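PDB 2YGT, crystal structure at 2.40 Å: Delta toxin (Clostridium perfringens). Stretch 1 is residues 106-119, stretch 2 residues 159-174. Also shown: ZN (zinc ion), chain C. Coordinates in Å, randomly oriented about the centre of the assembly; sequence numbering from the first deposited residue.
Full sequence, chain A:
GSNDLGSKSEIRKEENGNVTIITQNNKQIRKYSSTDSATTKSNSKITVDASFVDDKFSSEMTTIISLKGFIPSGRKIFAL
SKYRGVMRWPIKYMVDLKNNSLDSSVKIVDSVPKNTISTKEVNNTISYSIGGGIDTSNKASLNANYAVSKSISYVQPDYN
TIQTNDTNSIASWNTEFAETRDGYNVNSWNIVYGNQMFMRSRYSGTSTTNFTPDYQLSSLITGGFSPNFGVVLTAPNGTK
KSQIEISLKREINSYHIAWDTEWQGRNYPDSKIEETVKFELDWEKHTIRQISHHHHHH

Stretch 1, residues 106-119: VKIVDSVPKNTIST
Stretch 2 (159-174) YNTIQTNDTNSIASWN

Residues 116-117 pair antiparallel with the strand 159-166, which turns through 167-169 into strand 170-174; strand 107-112 runs nearly parallel to the latter (15°, axes 8.4 Å apart at closest approach). In the antiparallel register Thr116 lies opposite Ile162 (CA-CA 4.3 Å) and Ile117 opposite Thr161 (CA-CA 5.2 Å), all four in extended conformation. Backbone hydrogen bonds fix this pairing: Ile117 N to Thr161 O, 2.8 Å; Thr161 N to Ile117 O, 3.0 Å; and Gln163 N to Asn115 O, 2.8 Å. Asn115 (phi/psi 45/-118°) precedes the short strand. At the other end, Ile108 N donates to Asn168 O (3.1 Å), tying the turn to the first strand.

Side chains join the middle. Ser111 (chi1 p) points toward the second stretch, where Gln163 (t, t, chi3 61°) donates from NE2 to Ser111 OG at 2.8 Å. One water donates to both Ser111 O (2.7 Å) and Gln163 OE1 (2.6 Å), and also coordinates the zinc, which Asp166 OD2 binds at 2.2 Å. Trp173 (m, chi2 -90°) donates from NE1 to Pro113 O (2.9 Å), which lies near the ring plane.

Apolar packing accompanies these bonds: Pro113, after a cis peptide, places CD 3.6 Å from Trp173 CD1. Ile108 (m, t) lays CD1 against the backbone at the start of the next strand, 3.8 Å from Ile170 N.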

# COMPACT_ATOMS: atom_id res chain seq x y z
N VAL A 106 17.60 -9.08 -12.67
CA VAL A 106 16.95 -7.86 -12.20
C VAL A 106 16.51 -8.13 -10.77
O VAL A 106 15.93 -9.17 -10.49
CB VAL A 106 15.72 -7.52 -13.06
CG1 VAL A 106 15.00 -6.28 -12.50
CG2 VAL A 106 16.13 -7.31 -14.51
N LYS A 107 16.80 -7.20 -9.86
CA LYS A 107 16.56 -7.44 -8.45
C LYS A 107 15.84 -6.30 -7.73
O LYS A 107 16.08 -5.13 -8.00
CB LYS A 107 17.88 -7.70 -7.72
CG LYS A 107 18.62 -8.95 -8.16
CD LYS A 107 20.03 -8.97 -7.58
CE LYS A 107 20.81 -10.19 -8.05
NZ LYS A 107 22.21 -10.18 -7.53
N ILE A 108 14.95 -6.67 -6.82
CA ILE A 108 14.44 -5.73 -5.83
C ILE A 108 15.47 -5.67 -4.71
O ILE A 108 15.68 -6.66 -4.01
CB ILE A 108 13.09 -6.19 -5.24
CG1 ILE A 108 12.07 -6.41 -6.35
CG2 ILE A 108 12.58 -5.17 -4.23
CD1 ILE A 108 10.71 -6.86 -5.85
N VAL A 109 16.13 -4.53 -4.54
CA VAL A 109 17.21 -4.44 -3.56
C VAL A 109 16.83 -3.70 -2.28
O VAL A 109 17.58 -3.69 -1.31
CB VAL A 109 18.49 -3.84 -4.17
CG1 VAL A 109 18.98 -4.70 -5.33
CG2 VAL A 109 18.23 -2.41 -4.63
N ASP A 110 15.65 -3.07 -2.29
CA ASP A 110 15.12 -2.45 -1.08
C ASP A 110 13.67 -2.02 -1.29
O ASP A 110 13.22 -1.86 -2.43
CB ASP A 110 15.97 -1.27 -0.64
CG ASP A 110 16.15 -1.21 0.87
OD1 ASP A 110 15.18 -1.54 1.60
OD2 ASP A 110 17.25 -0.85 1.33
N SER A 111 12.95 -1.84 -0.20
CA SER A 111 11.55 -1.43 -0.26
C SER A 111 11.07 -0.81 1.05
O SER A 111 11.69 -0.99 2.10
CB SER A 111 10.66 -2.63 -0.63
OG SER A 111 10.79 -3.68 0.30
N VAL A 112 9.97 -0.08 0.98
CA VAL A 112 9.36 0.52 2.15
C VAL A 112 7.85 0.49 1.99
O VAL A 112 7.35 0.52 0.86
CB VAL A 112 9.82 1.98 2.33
CG1 VAL A 112 11.24 2.03 2.89
CG2 VAL A 112 9.72 2.73 1.01
N PRO A 113 7.10 0.42 3.11
CA PRO A 113 7.57 0.41 4.50
C PRO A 113 8.30 -0.88 4.88
O PRO A 113 8.10 -1.92 4.26
CB PRO A 113 6.27 0.51 5.31
CG PRO A 113 5.21 0.93 4.34
CD PRO A 113 5.63 0.40 3.02
N LYS A 114 9.15 -0.79 5.91
CA LYS A 114 9.86 -1.96 6.42
C LYS A 114 9.17 -2.50 7.65
O LYS A 114 8.47 -1.76 8.35
CB LYS A 114 11.30 -1.59 6.81
CG LYS A 114 12.13 -1.01 5.69
CD LYS A 114 13.49 -0.61 6.22
CE LYS A 114 14.33 0.07 5.15
NZ LYS A 114 15.61 0.55 5.70
N ASN A 115 9.38 -3.78 7.92
CA ASN A 115 8.86 -4.42 9.12
C ASN A 115 7.40 -4.05 9.40
O ASN A 115 6.52 -4.34 8.59
CB ASN A 115 9.74 -4.08 10.33
CG ASN A 115 11.18 -4.55 10.14
OD1 ASN A 115 12.12 -3.82 10.42
ND2 ASN A 115 11.34 -5.78 9.65
N THR A 116 7.16 -3.40 10.53
CA THR A 116 5.80 -3.05 10.93
C THR A 116 5.67 -1.56 11.25
O THR A 116 6.54 -0.98 11.91
CB THR A 116 5.33 -3.87 12.15
OG1 THR A 116 5.45 -5.27 11.85
CG2 THR A 116 3.89 -3.55 12.48
N ILE A 117 4.59 -0.96 10.78
CA ILE A 117 4.29 0.45 11.04
C ILE A 117 2.88 0.58 11.61
O ILE A 117 1.92 0.08 11.03
CB ILE A 117 4.41 1.30 9.76
CG1 ILE A 117 5.77 1.10 9.11
CG2 ILE A 117 4.18 2.77 10.08
CD1 ILE A 117 6.91 1.63 9.95
N SER A 118 2.76 1.26 12.75
CA SER A 118 1.48 1.36 13.44
C SER A 118 0.91 2.77 13.49
O SER A 118 -0.24 2.96 13.89
CB SER A 118 1.61 0.81 14.86
OG SER A 118 1.84 -0.59 14.85
N THR A 119 1.70 3.77 13.10
CA THR A 119 1.26 5.16 13.16
C THR A 119 0.12 5.46 12.18
O THR A 119 0.05 4.88 11.10
CB THR A 119 2.42 6.15 12.91
OG1 THR A 119 3.10 5.81 11.70
CG2 THR A 119 3.41 6.12 14.07
N TYR A 159 -5.51 0.94 11.48
CA TYR A 159 -4.88 -0.20 10.82
C TYR A 159 -3.37 -0.19 11.05
O TYR A 159 -2.78 0.84 11.37
CB TYR A 159 -5.15 -0.16 9.31
CG TYR A 159 -6.55 -0.54 8.91
CD1 TYR A 159 -7.64 0.27 9.23
CD2 TYR A 159 -6.79 -1.71 8.19
CE1 TYR A 159 -8.93 -0.08 8.85
CE2 TYR A 159 -8.08 -2.07 7.81
CZ TYR A 159 -9.14 -1.25 8.14
OH TYR A 159 -10.41 -1.61 7.76
N ASN A 160 -2.75 -1.36 10.87
CA ASN A 160 -1.30 -1.47 10.88
C ASN A 160 -0.81 -2.05 9.56
O ASN A 160 -1.52 -2.80 8.89
CB ASN A 160 -0.82 -2.34 12.04
CG ASN A 160 -0.97 -1.66 13.39
OD1 ASN A 160 -0.52 -2.17 14.41
ND2 ASN A 160 -1.61 -0.49 13.40
N THR A 161 0.42 -1.71 9.19
CA THR A 161 1.03 -2.26 7.98
C THR A 161 2.24 -3.11 8.33
O THR A 161 3.13 -2.68 9.07
CB THR A 161 1.45 -1.15 6.99
OG1 THR A 161 0.29 -0.42 6.56
CG2 THR A 161 2.14 -1.75 5.77
N ILE A 162 2.28 -4.32 7.81
CA ILE A 162 3.43 -5.19 7.99
C ILE A 162 3.94 -5.68 6.64
O ILE A 162 3.15 -6.07 5.77
CB ILE A 162 3.09 -6.40 8.87
CG1 ILE A 162 4.26 -7.38 8.89
CG2 ILE A 162 1.84 -7.09 8.36
CD1 ILE A 162 4.13 -8.46 9.94
N GLN A 163 5.25 -5.64 6.45
CA GLN A 163 5.84 -6.21 5.24
C GLN A 163 6.00 -7.71 5.43
O GLN A 163 6.81 -8.17 6.23
CB GLN A 163 7.19 -5.56 4.91
CG GLN A 163 7.78 -6.08 3.60
CD GLN A 163 8.86 -5.18 3.04
OE1 GLN A 163 9.88 -4.95 3.67
NE2 GLN A 163 8.64 -4.68 1.83
N THR A 164 5.21 -8.47 4.68
CA THR A 164 5.17 -9.92 4.85
C THR A 164 6.19 -10.61 3.95
O THR A 164 6.60 -11.74 4.22
CB THR A 164 3.76 -10.46 4.57
OG1 THR A 164 3.34 -10.05 3.27
CG2 THR A 164 2.78 -9.91 5.61
N ASN A 165 6.59 -9.94 2.88
CA ASN A 165 7.63 -10.46 2.01
C ASN A 165 8.60 -9.36 1.61
O ASN A 165 8.19 -8.25 1.27
CB ASN A 165 7.03 -11.11 0.76
CG ASN A 165 6.42 -12.46 1.06
OD1 ASN A 165 7.14 -13.45 1.25
ND2 ASN A 165 5.10 -12.53 1.09
N ASP A 166 9.89 -9.67 1.65
CA ASP A 166 10.93 -8.71 1.33
C ASP A 166 12.14 -9.40 0.71
O ASP A 166 13.15 -9.60 1.38
CB ASP A 166 11.34 -7.95 2.59
CG ASP A 166 12.34 -6.85 2.33
OD1 ASP A 166 12.39 -6.33 1.20
OD2 ASP A 166 13.09 -6.51 3.26
N THR A 167 12.03 -9.78 -0.56
CA THR A 167 13.12 -10.45 -1.26
C THR A 167 13.41 -9.79 -2.60
O THR A 167 12.77 -8.81 -2.98
CB THR A 167 12.82 -11.94 -1.50
OG1 THR A 167 11.92 -12.08 -2.61
CG2 THR A 167 12.22 -12.59 -0.26
N ASN A 168 14.38 -10.35 -3.32
CA ASN A 168 14.71 -9.88 -4.66
C ASN A 168 13.55 -10.09 -5.62
O ASN A 168 13.45 -9.42 -6.65
CB ASN A 168 15.95 -10.60 -5.18
CG ASN A 168 17.22 -10.13 -4.52
OD1 ASN A 168 17.31 -8.99 -4.06
ND2 ASN A 168 18.23 -10.99 -4.49
N SER A 169 12.67 -11.03 -5.28
CA SER A 169 11.58 -11.42 -6.17
C SER A 169 10.25 -10.78 -5.83
O SER A 169 9.38 -10.64 -6.70
CB SER A 169 11.43 -12.95 -6.18
OG SER A 169 12.65 -13.57 -6.53
N ILE A 170 10.06 -10.39 -4.57
CA ILE A 170 8.77 -9.86 -4.15
C ILE A 170 8.81 -9.00 -2.89
O ILE A 170 9.52 -9.30 -1.93
CB ILE A 170 7.73 -10.99 -3.96
CG1 ILE A 170 6.35 -10.41 -3.65
CG2 ILE A 170 8.16 -11.92 -2.84
CD1 ILE A 170 5.25 -11.45 -3.63
N ALA A 171 8.04 -7.92 -2.91
CA ALA A 171 7.79 -7.12 -1.72
C ALA A 171 6.29 -7.12 -1.46
O ALA A 171 5.50 -6.80 -2.35
CB ALA A 171 8.29 -5.70 -1.92
N SER A 172 5.89 -7.50 -0.24
CA SER A 172 4.49 -7.65 0.10
C SER A 172 4.12 -6.92 1.39
O SER A 172 4.88 -6.92 2.35
CB SER A 172 4.16 -9.13 0.26
OG SER A 172 4.65 -9.87 -0.83
N TRP A 173 2.94 -6.30 1.40
CA TRP A 173 2.47 -5.59 2.58
C TRP A 173 1.05 -5.99 2.96
O TRP A 173 0.18 -6.12 2.11
CB TRP A 173 2.52 -4.08 2.36
CG TRP A 173 3.89 -3.54 2.10
CD1 TRP A 173 4.79 -3.09 3.03
CD2 TRP A 173 4.53 -3.38 0.83
NE1 TRP A 173 5.94 -2.67 2.42
CE2 TRP A 173 5.81 -2.84 1.06
CE3 TRP A 173 4.13 -3.65 -0.49
CZ2 TRP A 173 6.70 -2.56 0.03
CZ3 TRP A 173 5.02 -3.37 -1.51
CH2 TRP A 173 6.29 -2.83 -1.25
N ASN A 174 0.85 -6.20 4.26
CA ASN A 174 -0.48 -6.41 4.81
C ASN A 174 -0.89 -5.21 5.64
O ASN A 174 -0.22 -4.84 6.60
CB ASN A 174 -0.52 -7.67 5.69
CG ASN A 174 -0.73 -8.94 4.88
OD1 ASN A 174 -1.08 -8.89 3.70
ND2 ASN A 174 -0.53 -10.08 5.52
ZN ZN C . 14.03 -4.52 3.61
O HOH W 1 15.35 -2.55 4.01
O HOH W 2 11.88 -3.36 3.32
O HOH W 3 10.91 -5.40 6.12
O HOH W 4 8.92 -7.98 8.90
O HOH W 5 -2.53 3.25 12.70
O HOH W 6 13.45 -4.70 5.86